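Local structure of RNA-binding protein Unr (Drosophila melanogaster, 4QQB) at residues G19-C24 against P63-V68; A28-H33 against F52-D57. The protein binds RNA to regulate dosage compensation in both sexes and promotes MSL complex assembly in males, its first cold-shock domain, present here, associating with the msl-2 3'-UTR. All coordinates share one frame; numbering follows the deposited sequence.

Contact 1 (G19-C24 against P63-V68). With nucleotides of chain A.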
ATOM      1  N   GLY E  19      -9.988  13.484  12.837  1.00 75.59           N
ATOM      2  CA  GLY E  19     -10.988  14.452  13.252  1.00 80.46           C
ATOM      3  C   GLY E  19     -10.476  15.871  13.198  1.00 82.20           C
ATOM      4  O   GLY E  19      -9.341  16.130  12.774  1.00 82.20           O
ATOM      5  N   PHE E  20     -11.330  16.797  13.625  1.00 80.80           N
ATOM      6  CA  PHE E  20     -10.963  18.196  13.670  1.00 80.47           C
ATOM      7  C   PHE E  20     -11.351  18.807  15.003  1.00 80.94           C
ATOM      8  O   PHE E  20     -12.364  18.442  15.596  1.00 76.52           O
ATOM      9  CB  PHE E  20     -11.600  18.941  12.510  1.00 81.63           C
ATOM     10  CG  PHE E  20     -11.110  18.482  11.171  1.00 82.03           C
ATOM     11  CD1 PHE E  20     -11.697  17.394  10.540  1.00 82.83           C
ATOM     12  CD2 PHE E  20     -10.051  19.121  10.552  1.00 82.64           C
ATOM     13  CE1 PHE E  20     -11.249  16.960   9.309  1.00 81.67           C
ATOM     14  CE2 PHE E  20      -9.595  18.696   9.320  1.00 82.92           C
ATOM     15  CZ  PHE E  20     -10.195  17.613   8.698  1.00 84.64           C
ATOM     16  N   ILE E  21     -10.519  19.738  15.459  1.00 83.70           N
ATOM     17  CA  ILE E  21     -10.601  20.286  16.799  1.00 84.96           C
ATOM     18  C   ILE E  21     -10.653  21.806  16.753  1.00 87.42           C
ATOM     19  O   ILE E  21      -9.786  22.429  16.139  1.00 84.93           O
ATOM     20  CB  ILE E  21      -9.362  19.861  17.609  1.00 83.28           C
ATOM     21  CG1 ILE E  21      -9.500  18.403  18.045  1.00 84.82           C
ATOM     22  CG2 ILE E  21      -9.165  20.765  18.819  1.00 85.99           C
ATOM     23  CD1 ILE E  21      -8.236  17.822  18.644  1.00 88.11           C
ATOM     24  N   GLN E  22     -11.654  22.403  17.402  1.00 88.93           N
ATOM     25  CA  GLN E  22     -11.649  23.850  17.605  1.00 92.41           C
ATOM     26  C   GLN E  22     -10.787  24.139  18.816  1.00 94.83           C
ATOM     27  O   GLN E  22     -11.049  23.624  19.903  1.00 87.88           O
ATOM     28  CB  GLN E  22     -13.055  24.436  17.790  1.00 92.95           C
ATOM     29  CG  GLN E  22     -13.584  25.212  16.583  1.00 95.65           C
ATOM     30  CD  GLN E  22     -12.707  26.386  16.163  1.00100.70           C
ATOM     31  OE1 GLN E  22     -12.732  26.807  15.000  1.00 99.31           O
ATOM     32  NE2 GLN E  22     -11.923  26.915  17.102  1.00101.54           N
ATOM     33  N   CYS E  23      -9.748  24.945  18.612  1.00101.95           N
ATOM     34  CA  CYS E  23      -8.819  25.298  19.679  1.00107.71           C
ATOM     35  C   CYS E  23      -9.407  26.400  20.545  1.00105.87           C
ATOM     36  O   CYS E  23     -10.005  27.351  20.037  1.00 98.12           O
ATOM     37  CB  CYS E  23      -7.483  25.760  19.098  1.00112.35           C
ATOM     38  SG  CYS E  23      -6.574  24.495  18.183  1.00111.11           S
ATOM     39  N   CYS E  24      -9.231  26.272  21.854  1.00109.35           N
ATOM     40  CA  CYS E  24      -9.789  27.239  22.791  1.00111.16           C
ATOM     41  C   CYS E  24      -8.898  28.465  22.894  1.00110.42           C
ATOM     42  O   CYS E  24      -9.340  29.578  22.610  1.00106.45           O
ATOM     43  CB  CYS E  24      -9.980  26.601  24.162  1.00112.03           C
ATOM     44  SG  CYS E  24     -11.185  25.258  24.135  1.00116.48           S
ATOM     45  N   PRO E  63      -0.342  22.202   9.590  1.00 97.78           N
ATOM     46  CA  PRO E  63      -0.628  22.388  10.996  1.00 92.03           C
ATOM     47  C   PRO E  63      -1.541  21.261  11.490  1.00 87.31           C
ATOM     48  O   PRO E  63      -2.551  20.949  10.842  1.00 85.55           O
ATOM     49  CB  PRO E  63      -1.297  23.763  11.031  1.00 95.33           C
ATOM     50  CG  PRO E  63      -1.922  23.927   9.683  1.00 97.12           C
ATOM     51  CD  PRO E  63      -1.071  23.153   8.725  1.00 98.24           C
ATOM     52  N   ILE E  64      -1.139  20.621  12.591  1.00 82.26           N
ATOM     53  CA  ILE E  64      -1.903  19.515  13.191  1.00 83.42           C
ATOM     54  C   ILE E  64      -1.933  19.590  14.715  1.00 82.60           C
ATOM     55  O   ILE E  64      -1.369  20.501  15.309  1.00 84.59           O
ATOM     56  CB  ILE E  64      -1.330  18.137  12.805  1.00 83.05           C
ATOM     57  CG1 ILE E  64       0.117  17.991  13.290  1.00 82.60           C
ATOM     58  CG2 ILE E  64      -1.446  17.925  11.304  1.00 85.78           C
ATOM     59  CD1 ILE E  64       0.507  16.562  13.611  1.00 83.45           C
ATOM     60  N   ALA E  65      -2.612  18.625  15.328  1.00 81.86           N
ATOM     61  CA  ALA E  65      -2.677  18.499  16.771  1.00 82.75           C
ATOM     62  C   ALA E  65      -2.165  17.124  17.147  1.00 87.58           C
ATOM     63  O   ALA E  65      -2.657  16.112  16.644  1.00 88.76           O
ATOM     64  CB  ALA E  65      -4.103  18.674  17.247  1.00 82.36           C
ATOM     65  N   SER E  66      -1.185  17.096  18.045  1.00 91.18           N
ATOM     66  CA  SER E  66      -0.476  15.873  18.393  1.00 92.73           C
ATOM     67  C   SER E  66      -0.673  15.531  19.860  1.00 96.81           C
ATOM     68  O   SER E  66      -0.906  16.414  20.692  1.00 94.22           O
ATOM     69  CB  SER E  66       1.015  16.051  18.109  1.00 95.35           C
ATOM     70  OG  SER E  66       1.227  16.617  16.825  1.00 98.10           O
ATOM     71  N   GLN E  67      -0.566  14.243  20.169  1.00102.93           N
ATOM     72  CA  GLN E  67      -0.670  13.770  21.541  1.00109.65           C
ATOM     73  C   GLN E  67      -1.974  14.280  22.140  1.00107.32           C
ATOM     74  O   GLN E  67      -1.982  15.089  23.067  1.00110.74           O
ATOM     75  CB  GLN E  67       0.540  14.254  22.348  1.00118.40           C
ATOM     76  CG  GLN E  67       0.964  13.319  23.468  1.00124.14           C
ATOM     77  CD  GLN E  67       1.942  12.260  23.000  1.00126.93           C
ATOM     78  OE1 GLN E  67       3.142  12.353  23.260  1.00131.91           O
ATOM     79  NE2 GLN E  67       1.438  11.256  22.292  1.00128.85           N
ATOM     80  N   VAL E  68      -3.078  13.816  21.570  1.00109.89           N
ATOM     81  CA  VAL E  68      -4.408  14.263  21.972  1.00110.08           C
ATOM     82  C   VAL E  68      -4.986  13.314  23.019  1.00109.35           C
ATOM     83  O   VAL E  68      -4.932  12.093  22.856  1.00105.47           O
ATOM     84  CB  VAL E  68      -5.364  14.329  20.761  1.00107.86           C
ATOM     85  CG1 VAL E  68      -6.749  14.785  21.188  1.00108.43           C
ATOM     86  CG2 VAL E  68      -4.811  15.265  19.698  1.00109.43           C
TER
ATOM     87  P     C A  13     -10.985  15.745   2.152  1.00 72.77           P
ATOM     88  OP1   C A  13     -10.650  14.340   1.796  1.00 70.88           O
ATOM     89  OP2   C A  13     -11.199  16.732   1.070  1.00 75.63           O
ATOM     90  O5'   C A  13     -12.277  15.767   3.085  1.00 70.99           O
ATOM     91  C5'   C A  13     -12.696  14.603   3.823  1.00 70.53           C
ATOM     92  C4'   C A  13     -13.584  15.000   4.982  1.00 72.64           C
ATOM     93  O4'   C A  13     -12.845  15.850   5.908  1.00 74.32           O
ATOM     94  C3'   C A  13     -14.836  15.787   4.613  1.00 71.89           C
ATOM     95  O3'   C A  13     -15.910  15.462   5.487  1.00 72.92           O
ATOM     96  C2'   C A  13     -14.401  17.228   4.833  1.00 72.51           C
ATOM     97  O2'   C A  13     -15.467  18.130   5.042  1.00 75.25           O
ATOM     98  C1'   C A  13     -13.528  17.078   6.073  1.00 73.60           C
ATOM     99  N1    C A  13     -12.535  18.153   6.206  1.00 73.79           N
ATOM    100  C2    C A  13     -12.734  19.151   7.164  1.00 78.02           C
ATOM    101  O2    C A  13     -13.735  19.093   7.894  1.00 82.23           O
ATOM    102  N3    C A  13     -11.825  20.148   7.278  1.00 77.84           N
ATOM    103  C4    C A  13     -10.759  20.174   6.474  1.00 75.95           C
ATOM    104  N4    C A  13      -9.889  21.174   6.620  1.00 76.79           N
ATOM    105  C5    C A  13     -10.537  19.174   5.485  1.00 78.90           C
ATOM    106  C6    C A  13     -11.444  18.194   5.383  1.00 77.42           C
ATOM    107  P     A A  12      -5.419  12.531   3.652  1.00 75.49           P
ATOM    108  OP1   A A  12      -6.102  11.314   3.110  1.00 73.13           O
ATOM    109  OP2   A A  12      -4.414  13.240   2.829  1.00 70.29           O
ATOM    110  O5'   A A  12      -6.473  13.639   4.099  1.00 73.01           O
ATOM    111  C5'   A A  12      -7.879  13.347   4.191  1.00 73.68           C
ATOM    112  C4'   A A  12      -8.653  14.619   4.416  1.00 71.60           C
ATOM    113  O4'   A A  12      -8.099  15.297   5.573  1.00 73.07           O
ATOM    114  C3'   A A  12      -8.598  15.629   3.268  1.00 74.41           C
ATOM    115  O3'   A A  12      -9.836  16.320   3.120  1.00 74.09           O
ATOM    116  C2'   A A  12      -7.471  16.566   3.695  1.00 73.02           C
ATOM    117  O2'   A A  12      -7.566  17.884   3.201  1.00 73.29           O
ATOM    118  C1'   A A  12      -7.663  16.592   5.205  1.00 73.23           C
ATOM    119  N9    A A  12      -6.451  16.900   5.962  1.00 71.83           N
ATOM    120  C8    A A  12      -5.380  16.079   6.210  1.00 70.81           C
ATOM    121  N7    A A  12      -4.455  16.629   6.958  1.00 70.40           N
ATOM    122  C5    A A  12      -4.952  17.896   7.224  1.00 72.67           C
ATOM    123  C6    A A  12      -4.441  18.977   7.965  1.00 78.20           C
ATOM    124  N6    A A  12      -3.266  18.950   8.598  1.00 78.80           N
ATOM    125  N1    A A  12      -5.190  20.099   8.037  1.00 79.30           N
ATOM    126  C2    A A  12      -6.366  20.127   7.395  1.00 78.61           C
ATOM    127  N3    A A  12      -6.951  19.177   6.666  1.00 75.12           N
ATOM    128  C4    A A  12      -6.183  18.075   6.620  1.00 72.07           C
TER
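Ile-21 reaches across to Ala-65 and Val-68 with one atom. CD1 of Ile-21 lies 4.2 Å from CG1 of Val-68 and 4.4 Å from CB of Ala-65, a loose apolar meeting with no hydrogen bond between the segments. Extension of the side chain (chi2 170°) carries CD1 away from its own strand and into this interior. Ile-11, Phe-32 and Phe-52 also touch Ile-21, making the meeting part of a common core.

The other side of strand 18-23 faces the RNA. Phe-20 offers a ring face to C13 of chain A, whose N3 sits 3.3 Å above the plane, displaced toward the rim, while N3 of A12 of chain A comes to the ring edge. A12 also bridges to the other segment: its N6 donates to the backbone O of Pro-63 (3.1 Å, 157° at the hydrogen), a bond consistent with recognition of the adenine amino group, and CG2 of Ile-64 packs against the same nitrogen.

Backbone bonds to Glu-12, Lys-13 and Ile-10 on one flank, and to Phe-32 and Leu-30 on the other, hold 19-24 in place. A buried apolar core under an outward-facing aromatic is characteristic of the cold-shock OB fold, and Phe-20 lies in its RNP1-like strand.

Contact 2 (A28-H33 against F52-D57). With nucleotides of chain A.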
ATOM      1  N   ALA E  28      -7.879  28.635  15.692  1.00102.14           N
ATOM      2  CA  ALA E  28      -7.480  27.638  14.702  1.00 94.14           C
ATOM      3  C   ALA E  28      -8.305  26.375  14.841  1.00 93.53           C
ATOM      4  O   ALA E  28      -8.701  25.999  15.949  1.00 93.46           O
ATOM      5  CB  ALA E  28      -6.009  27.299  14.857  1.00 92.18           C
ATOM      6  N   ARG E  29      -8.542  25.723  13.707  1.00 91.66           N
ATOM      7  CA  ARG E  29      -9.254  24.449  13.651  1.00 90.24           C
ATOM      8  C   ARG E  29      -8.309  23.359  13.122  1.00 90.55           C
ATOM      9  O   ARG E  29      -8.076  23.269  11.916  1.00 90.37           O
ATOM     10  CB  ARG E  29     -10.473  24.597  12.744  1.00 86.78           C
ATOM     11  CG  ARG E  29     -11.303  23.340  12.564  1.00 84.99           C
ATOM     12  CD  ARG E  29     -12.535  23.663  11.736  1.00 85.65           C
ATOM     13  NE  ARG E  29     -13.391  22.502  11.517  1.00 82.96           N
ATOM     14  CZ  ARG E  29     -13.142  21.538  10.636  1.00 84.20           C
ATOM     15  NH1 ARG E  29     -12.053  21.577   9.877  1.00 86.48           N
ATOM     16  NH2 ARG E  29     -13.991  20.523  10.515  1.00 87.37           N
ATOM     17  N   LEU E  30      -7.768  22.537  14.022  1.00 86.43           N
ATOM     18  CA  LEU E  30      -6.697  21.597  13.666  1.00 82.22           C
ATOM     19  C   LEU E  30      -7.185  20.209  13.284  1.00 80.96           C
ATOM     20  O   LEU E  30      -8.181  19.712  13.800  1.00 78.77           O
ATOM     21  CB  LEU E  30      -5.686  21.454  14.814  1.00 81.62           C
ATOM     22  CG  LEU E  30      -4.913  22.713  15.224  1.00 84.74           C
ATOM     23  CD1 LEU E  30      -3.939  22.396  16.349  1.00 84.95           C
ATOM     24  CD2 LEU E  30      -4.182  23.332  14.041  1.00 86.98           C
ATOM     25  N   PHE E  31      -6.441  19.603  12.368  1.00 84.46           N
ATOM     26  CA  PHE E  31      -6.584  18.200  12.004  1.00 82.73           C
ATOM     27  C   PHE E  31      -5.885  17.352  13.066  1.00 75.94           C
ATOM     28  O   PHE E  31      -4.926  17.797  13.690  1.00 71.28           O
ATOM     29  CB  PHE E  31      -5.931  17.979  10.628  1.00 86.68           C
ATOM     30  CG  PHE E  31      -5.831  16.535  10.212  1.00 87.65           C
ATOM     31  CD1 PHE E  31      -4.756  15.754  10.614  1.00 85.81           C
ATOM     32  CD2 PHE E  31      -6.805  15.961   9.404  1.00 86.57           C
ATOM     33  CE1 PHE E  31      -4.664  14.425  10.234  1.00 84.70           C
ATOM     34  CE2 PHE E  31      -6.717  14.635   9.022  1.00 83.67           C
ATOM     35  CZ  PHE E  31      -5.645  13.866   9.436  1.00 84.16           C
ATOM     36  N   PHE E  32      -6.367  16.134  13.271  1.00 73.22           N
ATOM     37  CA  PHE E  32      -5.646  15.169  14.095  1.00 74.63           C
ATOM     38  C   PHE E  32      -6.005  13.751  13.685  1.00 72.76           C
ATOM     39  O   PHE E  32      -7.162  13.463  13.385  1.00 74.29           O
ATOM     40  CB  PHE E  32      -5.931  15.388  15.588  1.00 77.38           C
ATOM     41  CG  PHE E  32      -7.222  14.782  16.064  1.00 77.86           C
ATOM     42  CD1 PHE E  32      -8.401  15.506  16.018  1.00 78.48           C
ATOM     43  CD2 PHE E  32      -7.254  13.486  16.566  1.00 80.58           C
ATOM     44  CE1 PHE E  32      -9.589  14.951  16.464  1.00 80.14           C
ATOM     45  CE2 PHE E  32      -8.439  12.919  17.004  1.00 79.23           C
ATOM     46  CZ  PHE E  32      -9.608  13.656  16.955  1.00 81.22           C
ATOM     47  N   HIS E  33      -5.008  12.874  13.672  1.00 73.53           N
ATOM     48  CA  HIS E  33      -5.212  11.471  13.327  1.00 78.33           C
ATOM     49  C   HIS E  33      -5.386  10.646  14.605  1.00 79.53           C
ATOM     50  O   HIS E  33      -4.795  10.959  15.638  1.00 79.64           O
ATOM     51  CB  HIS E  33      -4.024  10.959  12.507  1.00 79.47           C
ATOM     52  CG  HIS E  33      -4.262   9.626  11.869  1.00 82.39           C
ATOM     53  ND1 HIS E  33      -3.486   8.522  12.138  1.00 83.71           N
ATOM     54  CD2 HIS E  33      -5.200   9.218  10.982  1.00 84.28           C
ATOM     55  CE1 HIS E  33      -3.932   7.490  11.444  1.00 82.24           C
ATOM     56  NE2 HIS E  33      -4.967   7.888  10.728  1.00 81.88           N
ATOM     57  N   PHE E  52      -4.049  18.841  24.000  1.00 98.73           N
ATOM     58  CA  PHE E  52      -3.163  18.437  22.915  1.00 96.37           C
ATOM     59  C   PHE E  52      -2.058  19.464  22.715  1.00 97.92           C
ATOM     60  O   PHE E  52      -2.153  20.593  23.194  1.00 95.30           O
ATOM     61  CB  PHE E  52      -3.967  18.352  21.618  1.00 92.13           C
ATOM     62  CG  PHE E  52      -4.584  19.663  21.220  1.00 85.93           C
ATOM     63  CD1 PHE E  52      -3.873  20.585  20.466  1.00 83.38           C
ATOM     64  CD2 PHE E  52      -5.859  19.995  21.638  1.00 82.95           C
ATOM     65  CE1 PHE E  52      -4.433  21.803  20.120  1.00 81.03           C
ATOM     66  CE2 PHE E  52      -6.423  21.211  21.298  1.00 80.73           C
ATOM     67  CZ  PHE E  52      -5.710  22.116  20.536  1.00 80.11           C
ATOM     68  N   GLU E  53      -1.032  19.074  21.970  1.00102.94           N
ATOM     69  CA  GLU E  53       0.014  19.999  21.556  1.00101.49           C
ATOM     70  C   GLU E  53      -0.158  20.288  20.070  1.00 94.29           C
ATOM     71  O   GLU E  53      -0.269  19.359  19.271  1.00 84.00           O
ATOM     72  CB  GLU E  53       1.394  19.390  21.816  1.00106.31           C
ATOM     73  CG  GLU E  53       2.555  20.323  21.488  1.00109.98           C
ATOM     74  CD  GLU E  53       3.919  19.685  21.699  1.00109.58           C
ATOM     75  OE1 GLU E  53       4.073  18.466  21.452  1.00103.68           O
ATOM     76  OE2 GLU E  53       4.846  20.417  22.104  1.00110.76           O
ATOM     77  N   MET E  54      -0.199  21.568  19.701  1.00 94.25           N
ATOM     78  CA  MET E  54      -0.130  21.926  18.292  1.00 98.02           C
ATOM     79  C   MET E  54       1.291  21.705  17.843  1.00 95.49           C
ATOM     80  O   MET E  54       2.214  22.316  18.364  1.00 98.93           O
ATOM     81  CB  MET E  54      -0.499  23.381  18.015  1.00103.58           C
ATOM     82  CG  MET E  54       0.082  23.896  16.695  1.00109.05           C
ATOM     83  SD  MET E  54      -0.629  25.455  16.134  1.00130.25           S
ATOM     84  CE  MET E  54       0.818  26.287  15.466  1.00119.68           C
ATOM     85  N   THR E  55       1.455  20.810  16.885  1.00 96.03           N
ATOM     86  CA  THR E  55       2.690  20.696  16.153  1.00 92.66           C
ATOM     87  C   THR E  55       2.331  20.895  14.700  1.00 92.73           C
ATOM     88  O   THR E  55       1.177  21.188  14.358  1.00 91.39           O
ATOM     89  CB  THR E  55       3.350  19.313  16.335  1.00 93.53           C
ATOM     90  OG1 THR E  55       2.680  18.333  15.531  1.00 93.95           O
ATOM     91  CG2 THR E  55       3.313  18.885  17.789  1.00 93.73           C
ATOM     92  N   TYR E  56       3.344  20.766  13.860  1.00 93.22           N
ATOM     93  CA  TYR E  56       3.189  20.645  12.417  1.00 95.03           C
ATOM     94  C   TYR E  56       3.657  19.254  11.998  1.00 89.29           C
ATOM     95  O   TYR E  56       4.618  18.726  12.553  1.00 85.11           O
ATOM     96  CB  TYR E  56       4.014  21.707  11.719  1.00 96.84           C
ATOM     97  CG  TYR E  56       3.504  23.135  11.857  1.00102.75           C
ATOM     98  CD1 TYR E  56       2.412  23.472  12.634  1.00111.92           C
ATOM     99  CD2 TYR E  56       4.146  24.147  11.209  1.00107.96           C
ATOM    100  CE1 TYR E  56       1.985  24.787  12.727  1.00116.25           C
ATOM    101  CE2 TYR E  56       3.749  25.464  11.296  1.00108.75           C
ATOM    102  CZ  TYR E  56       2.662  25.787  12.059  1.00107.30           C
ATOM    103  OH  TYR E  56       2.256  27.099  12.147  1.00 98.90           O
ATOM    104  N   ASP E  57       2.965  18.664  11.028  1.00 87.28           N
ATOM    105  CA  ASP E  57       3.192  17.267  10.649  1.00 88.75           C
ATOM    106  C   ASP E  57       4.545  17.122   9.950  1.00 89.58           C
ATOM    107  O   ASP E  57       4.789  17.767   8.933  1.00 91.59           O
ATOM    108  CB  ASP E  57       2.047  16.781   9.744  1.00 87.95           C
ATOM    109  CG  ASP E  57       2.082  15.275   9.479  1.00 85.23           C
ATOM    110  OD1 ASP E  57       3.091  14.607   9.766  1.00 82.54           O
ATOM    111  OD2 ASP E  57       1.077  14.747   8.969  1.00 93.58           O
TER
ATOM    112  P     C A  11      -5.676   6.645   7.038  1.00 65.31           P
ATOM    113  OP1   C A  11      -4.437   5.844   7.006  1.00 63.80           O
ATOM    114  OP2   C A  11      -6.391   6.825   8.316  1.00 61.20           O
ATOM    115  O5'   C A  11      -5.353   8.071   6.404  1.00 65.94           O
ATOM    116  C5'   C A  11      -6.310   9.141   6.456  1.00 68.81           C
ATOM    117  C4'   C A  11      -5.600  10.470   6.554  1.00 71.28           C
ATOM    118  O4'   C A  11      -4.819  10.521   7.781  1.00 72.10           O
ATOM    119  C3'   C A  11      -4.620  10.772   5.425  1.00 74.06           C
ATOM    120  O3'   C A  11      -4.724  12.137   5.035  1.00 74.83           O
ATOM    121  C2'   C A  11      -3.263  10.501   6.065  1.00 70.26           C
ATOM    122  O2'   C A  11      -2.211  11.206   5.444  1.00 69.91           O
ATOM    123  C1'   C A  11      -3.517  10.984   7.488  1.00 71.25           C
ATOM    124  N1    C A  11      -2.587  10.436   8.490  1.00 70.72           N
ATOM    125  C2    C A  11      -1.746  11.306   9.201  1.00 70.71           C
ATOM    126  O2    C A  11      -1.796  12.522   8.965  1.00 69.73           O
ATOM    127  N3    C A  11      -0.897  10.797  10.122  1.00 71.99           N
ATOM    128  C4    C A  11      -0.871   9.481  10.350  1.00 73.95           C
ATOM    129  N4    C A  11      -0.019   9.022  11.268  1.00 72.87           N
ATOM    130  C5    C A  11      -1.714   8.576   9.640  1.00 75.48           C
ATOM    131  C6    C A  11      -2.553   9.092   8.733  1.00 70.92           C
ATOM    132  P     A A  12      -5.419  12.531   3.652  1.00 75.49           P
ATOM    133  OP1   A A  12      -6.102  11.314   3.110  1.00 73.13           O
ATOM    134  OP2   A A  12      -4.414  13.240   2.829  1.00 70.29           O
ATOM    135  O5'   A A  12      -6.473  13.639   4.099  1.00 73.01           O
ATOM    136  C5'   A A  12      -7.879  13.347   4.191  1.00 73.68           C
ATOM    137  C4'   A A  12      -8.653  14.619   4.416  1.00 71.60           C
ATOM    138  O4'   A A  12      -8.099  15.297   5.573  1.00 73.07           O
ATOM    139  C3'   A A  12      -8.598  15.629   3.268  1.00 74.41           C
ATOM    140  O3'   A A  12      -9.836  16.320   3.120  1.00 74.09           O
ATOM    141  C2'   A A  12      -7.471  16.566   3.695  1.00 73.02           C
ATOM    142  O2'   A A  12      -7.566  17.884   3.201  1.00 73.29           O
ATOM    143  C1'   A A  12      -7.663  16.592   5.205  1.00 73.23           C
ATOM    144  N9    A A  12      -6.451  16.900   5.962  1.00 71.83           N
ATOM    145  C8    A A  12      -5.380  16.079   6.210  1.00 70.81           C
ATOM    146  N7    A A  12      -4.455  16.629   6.958  1.00 70.40           N
ATOM    147  C5    A A  12      -4.952  17.896   7.224  1.00 72.67           C
ATOM    148  C6    A A  12      -4.441  18.977   7.965  1.00 78.20           C
ATOM    149  N6    A A  12      -3.266  18.950   8.598  1.00 78.80           N
ATOM    150  N1    A A  12      -5.190  20.099   8.037  1.00 79.30           N
ATOM    151  C2    A A  12      -6.366  20.127   7.395  1.00 78.61           C
ATOM    152  N3    A A  12      -6.951  19.177   6.666  1.00 75.12           N
ATOM    153  C4    A A  12      -6.183  18.075   6.620  1.00 72.07           C
ATOM    154  P     C A  13     -10.985  15.745   2.152  1.00 72.77           P
ATOM    155  OP1   C A  13     -10.650  14.340   1.796  1.00 70.88           O
ATOM    156  OP2   C A  13     -11.199  16.732   1.070  1.00 75.63           O
ATOM    157  O5'   C A  13     -12.277  15.767   3.085  1.00 70.99           O
ATOM    158  C5'   C A  13     -12.696  14.603   3.823  1.00 70.53           C
ATOM    159  C4'   C A  13     -13.584  15.000   4.982  1.00 72.64           C
ATOM    160  O4'   C A  13     -12.845  15.850   5.908  1.00 74.32           O
ATOM    161  C3'   C A  13     -14.836  15.787   4.613  1.00 71.89           C
ATOM    162  O3'   C A  13     -15.910  15.462   5.487  1.00 72.92           O
ATOM    163  C2'   C A  13     -14.401  17.228   4.833  1.00 72.51           C
ATOM    164  O2'   C A  13     -15.467  18.130   5.042  1.00 75.25           O
ATOM    165  C1'   C A  13     -13.528  17.078   6.073  1.00 73.60           C
ATOM    166  N1    C A  13     -12.535  18.153   6.206  1.00 73.79           N
ATOM    167  C2    C A  13     -12.734  19.151   7.164  1.00 78.02           C
ATOM    168  O2    C A  13     -13.735  19.093   7.894  1.00 82.23           O
ATOM    169  N3    C A  13     -11.825  20.148   7.278  1.00 77.84           N
ATOM    170  C4    C A  13     -10.759  20.174   6.474  1.00 75.95           C
ATOM    171  N4    C A  13      -9.889  21.174   6.620  1.00 76.79           N
ATOM    172  C5    C A  13     -10.537  19.174   5.485  1.00 78.90           C
ATOM    173  C6    C A  13     -11.444  18.194   5.383  1.00 77.42           C
TER
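Leu-30 and Met-54 are the nearest pair across the segments by their CA atoms, which stand 8.0 Å apart; the two strands run steeply across each other with no hydrogen bond between them, so side chains alone bridge them. CD1 of Leu-30 does the touching, 3.8 Å from CE1 of Phe-52 and 3.9 Å from CB of Met-54. Leu-30 approaches the Phe-52 ring obliquely and meets the Met-54 chain at about a right angle.

The neighbouring side chains of 28-33 take up RNA of chain A. Arg-29 reaches out on an extended chain and sets its guanidinium edge-on to C13: NH1 donates to N3 and NH2 to O2, each at 3.0 Å, a paired grip on the base's Watson-Crick edge. Phe-31, with CG anti to the backbone N (chi1 172°), lays its ring under A12, whose N7 stands 3.4 Å above the ring centre. Cutting this side chain back to an alanine is likely to take away the surface the adenine lies on, leaving the base freer to tilt. C11 lies over a face of the His-33 ring, while NE2 donates at 3.0 Å to OP2 of the same nucleotide, in the ring plane; base and phosphate are thus held by one imidazole. Ser-35 bonds to ND1, helping fix the ring's rotation.

Strand 29-33 pairs with strand 18-23 through Leu-30 and Phe-32, and Phe-31 bonds through its backbone to Ala-65. Strand 49-56 lies between 7-14 and 63-70, joined through Phe-52 to Glu-7 and through Glu-53 to Ser-66.

From the N terminus, the chain first passes 19-24, then turns back through 28-33, continues to 52-57 and ends the set at 63-68. Contact 2 closes a loop of 18 residues that is nested inside the 38-residue loop closed by contact 1; the two do not cross. Successive strands pair up on each side: 18-23 with 29-33, and 49-56 with 63-70, where OG of Ser-66 probably bonds OG1 of Thr-55. The contacts therefore join the same two halves of the barrel, their centres about 4 Å apart, and CD1 of Leu-30 packs on O of Ile-64 between them. RNA spans both, with A12 and C13 touching residues of each.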